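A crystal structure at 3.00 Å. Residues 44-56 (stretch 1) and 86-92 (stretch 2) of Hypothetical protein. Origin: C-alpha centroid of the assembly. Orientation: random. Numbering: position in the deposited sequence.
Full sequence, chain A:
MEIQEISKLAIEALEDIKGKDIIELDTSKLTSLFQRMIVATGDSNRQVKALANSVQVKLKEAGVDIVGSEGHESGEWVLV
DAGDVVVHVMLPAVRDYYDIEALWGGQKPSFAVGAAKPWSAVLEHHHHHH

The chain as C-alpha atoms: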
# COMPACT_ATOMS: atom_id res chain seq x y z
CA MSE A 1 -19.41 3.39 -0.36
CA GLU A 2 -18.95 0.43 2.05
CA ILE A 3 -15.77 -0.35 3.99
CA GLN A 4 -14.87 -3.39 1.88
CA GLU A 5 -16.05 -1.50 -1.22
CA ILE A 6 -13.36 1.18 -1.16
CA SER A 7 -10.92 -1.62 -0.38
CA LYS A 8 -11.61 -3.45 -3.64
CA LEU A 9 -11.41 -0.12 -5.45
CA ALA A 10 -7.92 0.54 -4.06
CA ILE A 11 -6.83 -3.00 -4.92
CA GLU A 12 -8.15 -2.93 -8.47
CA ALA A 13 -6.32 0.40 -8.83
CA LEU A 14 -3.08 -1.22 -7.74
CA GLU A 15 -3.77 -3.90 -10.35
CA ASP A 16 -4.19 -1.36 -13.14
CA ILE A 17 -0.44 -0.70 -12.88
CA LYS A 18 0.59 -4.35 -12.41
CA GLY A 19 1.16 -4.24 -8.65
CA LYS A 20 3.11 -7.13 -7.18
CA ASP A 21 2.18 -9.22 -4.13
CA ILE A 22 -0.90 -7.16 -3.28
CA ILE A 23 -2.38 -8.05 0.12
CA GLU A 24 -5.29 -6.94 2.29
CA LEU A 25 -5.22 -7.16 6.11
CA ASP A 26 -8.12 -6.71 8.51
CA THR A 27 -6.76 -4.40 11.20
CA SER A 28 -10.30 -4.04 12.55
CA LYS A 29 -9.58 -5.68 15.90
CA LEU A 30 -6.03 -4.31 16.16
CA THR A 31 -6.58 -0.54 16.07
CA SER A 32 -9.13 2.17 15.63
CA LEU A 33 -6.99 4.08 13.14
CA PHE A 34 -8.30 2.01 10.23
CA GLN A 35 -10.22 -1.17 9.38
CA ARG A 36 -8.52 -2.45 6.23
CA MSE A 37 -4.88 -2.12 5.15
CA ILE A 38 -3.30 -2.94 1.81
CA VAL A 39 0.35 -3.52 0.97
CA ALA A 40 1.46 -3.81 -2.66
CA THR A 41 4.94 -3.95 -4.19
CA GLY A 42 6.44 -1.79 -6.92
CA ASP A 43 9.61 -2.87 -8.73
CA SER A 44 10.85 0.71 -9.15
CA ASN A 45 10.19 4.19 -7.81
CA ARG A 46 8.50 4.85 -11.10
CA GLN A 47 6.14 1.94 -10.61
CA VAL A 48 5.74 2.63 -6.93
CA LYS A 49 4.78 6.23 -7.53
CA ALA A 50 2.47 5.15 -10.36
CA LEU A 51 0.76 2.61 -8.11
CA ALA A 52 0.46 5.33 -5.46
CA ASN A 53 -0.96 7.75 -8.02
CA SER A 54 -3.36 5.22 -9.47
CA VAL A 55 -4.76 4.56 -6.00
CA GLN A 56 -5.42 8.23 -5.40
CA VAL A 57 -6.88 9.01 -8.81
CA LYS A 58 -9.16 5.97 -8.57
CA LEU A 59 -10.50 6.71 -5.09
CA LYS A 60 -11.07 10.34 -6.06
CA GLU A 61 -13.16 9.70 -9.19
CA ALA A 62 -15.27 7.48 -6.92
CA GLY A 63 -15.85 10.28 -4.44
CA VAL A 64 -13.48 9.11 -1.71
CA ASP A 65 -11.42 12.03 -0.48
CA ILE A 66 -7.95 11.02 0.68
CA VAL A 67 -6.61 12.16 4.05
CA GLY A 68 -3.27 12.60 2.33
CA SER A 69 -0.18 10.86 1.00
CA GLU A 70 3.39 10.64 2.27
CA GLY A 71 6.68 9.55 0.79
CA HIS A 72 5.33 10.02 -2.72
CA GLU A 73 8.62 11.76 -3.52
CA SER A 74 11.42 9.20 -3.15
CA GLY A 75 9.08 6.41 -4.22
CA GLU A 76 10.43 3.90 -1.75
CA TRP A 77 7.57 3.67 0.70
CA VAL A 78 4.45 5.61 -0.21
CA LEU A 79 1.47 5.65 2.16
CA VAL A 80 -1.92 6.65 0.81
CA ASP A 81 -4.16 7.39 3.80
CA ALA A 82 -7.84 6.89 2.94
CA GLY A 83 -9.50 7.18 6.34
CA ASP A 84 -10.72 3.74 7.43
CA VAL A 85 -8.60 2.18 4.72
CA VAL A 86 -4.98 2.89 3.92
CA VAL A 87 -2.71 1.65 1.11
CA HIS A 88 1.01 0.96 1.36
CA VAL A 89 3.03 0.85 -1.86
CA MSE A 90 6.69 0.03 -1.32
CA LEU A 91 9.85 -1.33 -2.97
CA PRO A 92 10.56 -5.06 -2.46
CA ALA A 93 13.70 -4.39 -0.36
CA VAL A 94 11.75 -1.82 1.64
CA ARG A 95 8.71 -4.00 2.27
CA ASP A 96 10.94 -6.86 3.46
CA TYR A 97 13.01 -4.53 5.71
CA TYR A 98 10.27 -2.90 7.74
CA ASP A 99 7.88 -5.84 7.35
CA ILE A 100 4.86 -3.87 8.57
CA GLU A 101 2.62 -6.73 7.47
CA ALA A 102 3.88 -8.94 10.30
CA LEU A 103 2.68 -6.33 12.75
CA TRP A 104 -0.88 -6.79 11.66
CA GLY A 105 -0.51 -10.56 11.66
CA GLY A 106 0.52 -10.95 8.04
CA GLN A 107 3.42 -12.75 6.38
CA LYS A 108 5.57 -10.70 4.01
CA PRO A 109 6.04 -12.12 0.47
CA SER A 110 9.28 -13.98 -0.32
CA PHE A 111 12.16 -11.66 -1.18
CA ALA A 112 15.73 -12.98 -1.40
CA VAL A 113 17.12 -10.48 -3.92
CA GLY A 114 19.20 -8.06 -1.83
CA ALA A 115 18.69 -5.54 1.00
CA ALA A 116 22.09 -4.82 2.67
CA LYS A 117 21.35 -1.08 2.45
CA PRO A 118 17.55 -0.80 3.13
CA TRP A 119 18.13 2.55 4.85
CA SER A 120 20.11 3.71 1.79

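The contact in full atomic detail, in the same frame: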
# COMPACT_ATOMS: atom_id res chain seq x y z
N SER A 44 10.00 -0.46 -8.96
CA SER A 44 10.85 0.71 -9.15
C SER A 44 10.11 1.95 -8.71
O SER A 44 8.89 1.98 -8.77
CB SER A 44 11.21 0.84 -10.61
OG SER A 44 10.08 0.56 -11.41
N ASN A 45 10.83 2.97 -8.27
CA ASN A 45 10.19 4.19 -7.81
C ASN A 45 9.13 4.63 -8.79
O ASN A 45 8.07 5.11 -8.40
CB ASN A 45 11.20 5.30 -7.70
CG ASN A 45 12.47 4.83 -7.11
OD1 ASN A 45 13.16 3.98 -7.69
ND2 ASN A 45 12.81 5.34 -5.93
N ARG A 46 9.44 4.48 -10.07
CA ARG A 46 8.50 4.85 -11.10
C ARG A 46 7.22 4.07 -10.91
O ARG A 46 6.14 4.65 -10.85
CB ARG A 46 9.09 4.56 -12.48
CG ARG A 46 10.35 5.37 -12.71
CD ARG A 46 10.95 5.19 -14.08
NE ARG A 46 11.61 3.90 -14.32
CZ ARG A 46 12.54 3.34 -13.53
NH1 ARG A 46 13.07 2.18 -13.87
NH2 ARG A 46 12.90 3.93 -12.40
N GLN A 47 7.33 2.76 -10.78
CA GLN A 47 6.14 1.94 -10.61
C GLN A 47 5.48 2.20 -9.26
O GLN A 47 4.26 2.23 -9.15
CB GLN A 47 6.46 0.45 -10.70
CG GLN A 47 5.27 -0.38 -11.16
CD GLN A 47 5.30 -1.80 -10.67
OE1 GLN A 47 6.36 -2.41 -10.55
NE2 GLN A 47 4.12 -2.35 -10.38
N VAL A 48 6.28 2.38 -8.24
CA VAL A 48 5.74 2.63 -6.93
C VAL A 48 4.91 3.89 -6.91
O VAL A 48 3.81 3.90 -6.39
CB VAL A 48 6.85 2.78 -5.93
CG1 VAL A 48 6.27 3.11 -4.56
CG2 VAL A 48 7.64 1.49 -5.87
N LYS A 49 5.46 4.96 -7.48
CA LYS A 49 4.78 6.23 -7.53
C LYS A 49 3.55 6.16 -8.42
O LYS A 49 2.57 6.86 -8.18
CB LYS A 49 5.74 7.31 -8.02
CG LYS A 49 6.77 7.71 -6.97
CD LYS A 49 8.05 8.32 -7.57
CE LYS A 49 7.82 9.71 -8.14
NZ LYS A 49 9.08 10.17 -8.79
N ALA A 50 3.60 5.32 -9.45
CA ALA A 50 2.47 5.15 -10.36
C ALA A 50 1.35 4.40 -9.64
O ALA A 50 0.18 4.72 -9.79
CB ALA A 50 2.90 4.38 -11.61
N LEU A 51 1.73 3.39 -8.87
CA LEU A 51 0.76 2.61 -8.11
C LEU A 51 0.12 3.56 -7.09
O LEU A 51 -1.10 3.57 -6.92
CB LEU A 51 1.46 1.44 -7.40
CG LEU A 51 2.02 0.29 -8.26
CD1 LEU A 51 3.04 -0.50 -7.46
CD2 LEU A 51 0.89 -0.62 -8.74
N ALA A 52 0.95 4.37 -6.43
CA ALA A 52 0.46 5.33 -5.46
C ALA A 52 -0.48 6.32 -6.14
O ALA A 52 -1.54 6.63 -5.62
CB ALA A 52 1.61 6.08 -4.83
N ASN A 53 -0.10 6.81 -7.32
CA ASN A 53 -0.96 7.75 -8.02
C ASN A 53 -2.25 7.11 -8.44
O ASN A 53 -3.33 7.68 -8.25
CB ASN A 53 -0.27 8.34 -9.25
CG ASN A 53 0.73 9.45 -8.91
OD1 ASN A 53 0.51 10.25 -7.98
ND2 ASN A 53 1.82 9.52 -9.67
N SER A 54 -2.16 5.92 -9.02
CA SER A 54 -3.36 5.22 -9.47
C SER A 54 -4.36 5.06 -8.31
O SER A 54 -5.56 5.25 -8.49
CB SER A 54 -2.99 3.85 -10.03
OG SER A 54 -4.11 3.23 -10.62
N VAL A 55 -3.87 4.71 -7.13
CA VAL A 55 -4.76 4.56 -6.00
C VAL A 55 -5.47 5.85 -5.66
O VAL A 55 -6.65 5.85 -5.32
CB VAL A 55 -4.02 4.09 -4.75
CG1 VAL A 55 -4.93 4.20 -3.53
CG2 VAL A 55 -3.57 2.66 -4.93
N GLN A 56 -4.77 6.98 -5.73
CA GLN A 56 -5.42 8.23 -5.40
C GLN A 56 -6.41 8.65 -6.48
O GLN A 56 -7.55 8.99 -6.18
CB GLN A 56 -4.39 9.35 -5.20
CG GLN A 56 -3.57 9.23 -3.94
CD GLN A 56 -2.55 10.35 -3.84
OE1 GLN A 56 -2.90 11.53 -3.80
NE2 GLN A 56 -1.28 9.98 -3.82
N VAL A 86 -6.23 2.27 4.32
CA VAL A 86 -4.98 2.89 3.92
C VAL A 86 -4.16 1.93 3.07
O VAL A 86 -4.12 0.74 3.37
CB VAL A 86 -4.18 3.33 5.15
CG1 VAL A 86 -3.93 2.15 6.06
CG2 VAL A 86 -2.87 3.96 4.71
N VAL A 87 -3.53 2.46 2.02
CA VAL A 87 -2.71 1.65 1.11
C VAL A 87 -1.23 1.95 1.24
O VAL A 87 -0.82 3.11 1.29
CB VAL A 87 -3.08 1.90 -0.38
CG1 VAL A 87 -2.17 1.08 -1.28
CG2 VAL A 87 -4.53 1.54 -0.64
N HIS A 88 -0.44 0.88 1.28
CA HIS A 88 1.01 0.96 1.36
C HIS A 88 1.62 0.41 0.08
O HIS A 88 1.43 -0.76 -0.25
CB HIS A 88 1.56 0.15 2.52
CG HIS A 88 1.44 0.83 3.85
ND1 HIS A 88 0.27 0.83 4.57
CD2 HIS A 88 2.34 1.52 4.58
CE1 HIS A 88 0.46 1.50 5.70
NE2 HIS A 88 1.71 1.92 5.73
N VAL A 89 2.36 1.26 -0.63
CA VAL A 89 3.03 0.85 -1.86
C VAL A 89 4.51 1.02 -1.54
O VAL A 89 4.94 2.12 -1.19
CB VAL A 89 2.65 1.75 -3.02
CG1 VAL A 89 3.29 1.25 -4.29
CG2 VAL A 89 1.15 1.79 -3.16
N MSE A 90 5.28 -0.06 -1.64
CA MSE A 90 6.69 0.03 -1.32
C MSE A 90 7.60 -0.89 -2.13
O MSE A 90 7.15 -1.89 -2.69
CB MSE A 90 6.87 -0.21 0.17
CG MSE A 90 6.01 -1.34 0.73
SE MSE A 90 6.01 -1.46 2.70
CE MSE A 90 4.11 -1.74 2.98
N LEU A 91 8.88 -0.52 -2.24
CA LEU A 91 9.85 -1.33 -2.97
C LEU A 91 10.07 -2.65 -2.26
O LEU A 91 10.04 -2.72 -1.03
CB LEU A 91 11.17 -0.61 -3.04
CG LEU A 91 11.24 0.57 -4.00
CD1 LEU A 91 12.37 1.48 -3.59
CD2 LEU A 91 11.43 0.05 -5.41
N PRO A 92 10.34 -3.72 -3.02
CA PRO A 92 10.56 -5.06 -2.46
C PRO A 92 11.52 -5.08 -1.26
O PRO A 92 11.20 -5.66 -0.21
CB PRO A 92 11.09 -5.85 -3.65
CG PRO A 92 11.78 -4.80 -4.48
CD PRO A 92 10.80 -3.66 -4.42

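Helix 45-56 packs nearly antiparallel against strand 86-90: their N-to-C directions differ by 165°, and the axes approach to 7.9 Å. The helix follows an i to i-4 pattern that starts with Val48 N to Ser44 O at 2.7 Å, consistent with Ser44 at the N-cap. No hydrogen bond links the two stretches, so the contact rests on apolar packing. The CA atoms of Val48 and Val89 lie 6.0 Å apart, against 8.0 Å for those of Val55 and Val87; the backbones are thus closer at the Val48 pair.

Strand alternation selects the contacting side chains. The CA-to-CB bonds of Val87 and Val89 point toward the helix, whereas His88 is out of reach. Val89 is the most covered residue, with 88 Å² buried. Val89 CG1 lies 3.5 Å from Val48 CG1, 3.6 Å from Leu51 CB and 3.4 Å from Val48 O. Val48 O accepts the helical hydrogen bond from Ala52 N at 2.9 Å; its approach to Val89 CG1, a methyl carbon, is van der Waals packing. One turn beyond Leu51, Val55 CG1 meets Val87 CG2 at 3.9 Å.

At the other end, Leu91 starts sideways, but its tip swings nearer: Leu91 CD2 reaches Ser44 CA at 3.8 Å and Val48 CG2 at 4.1 Å, covering the start of the helix.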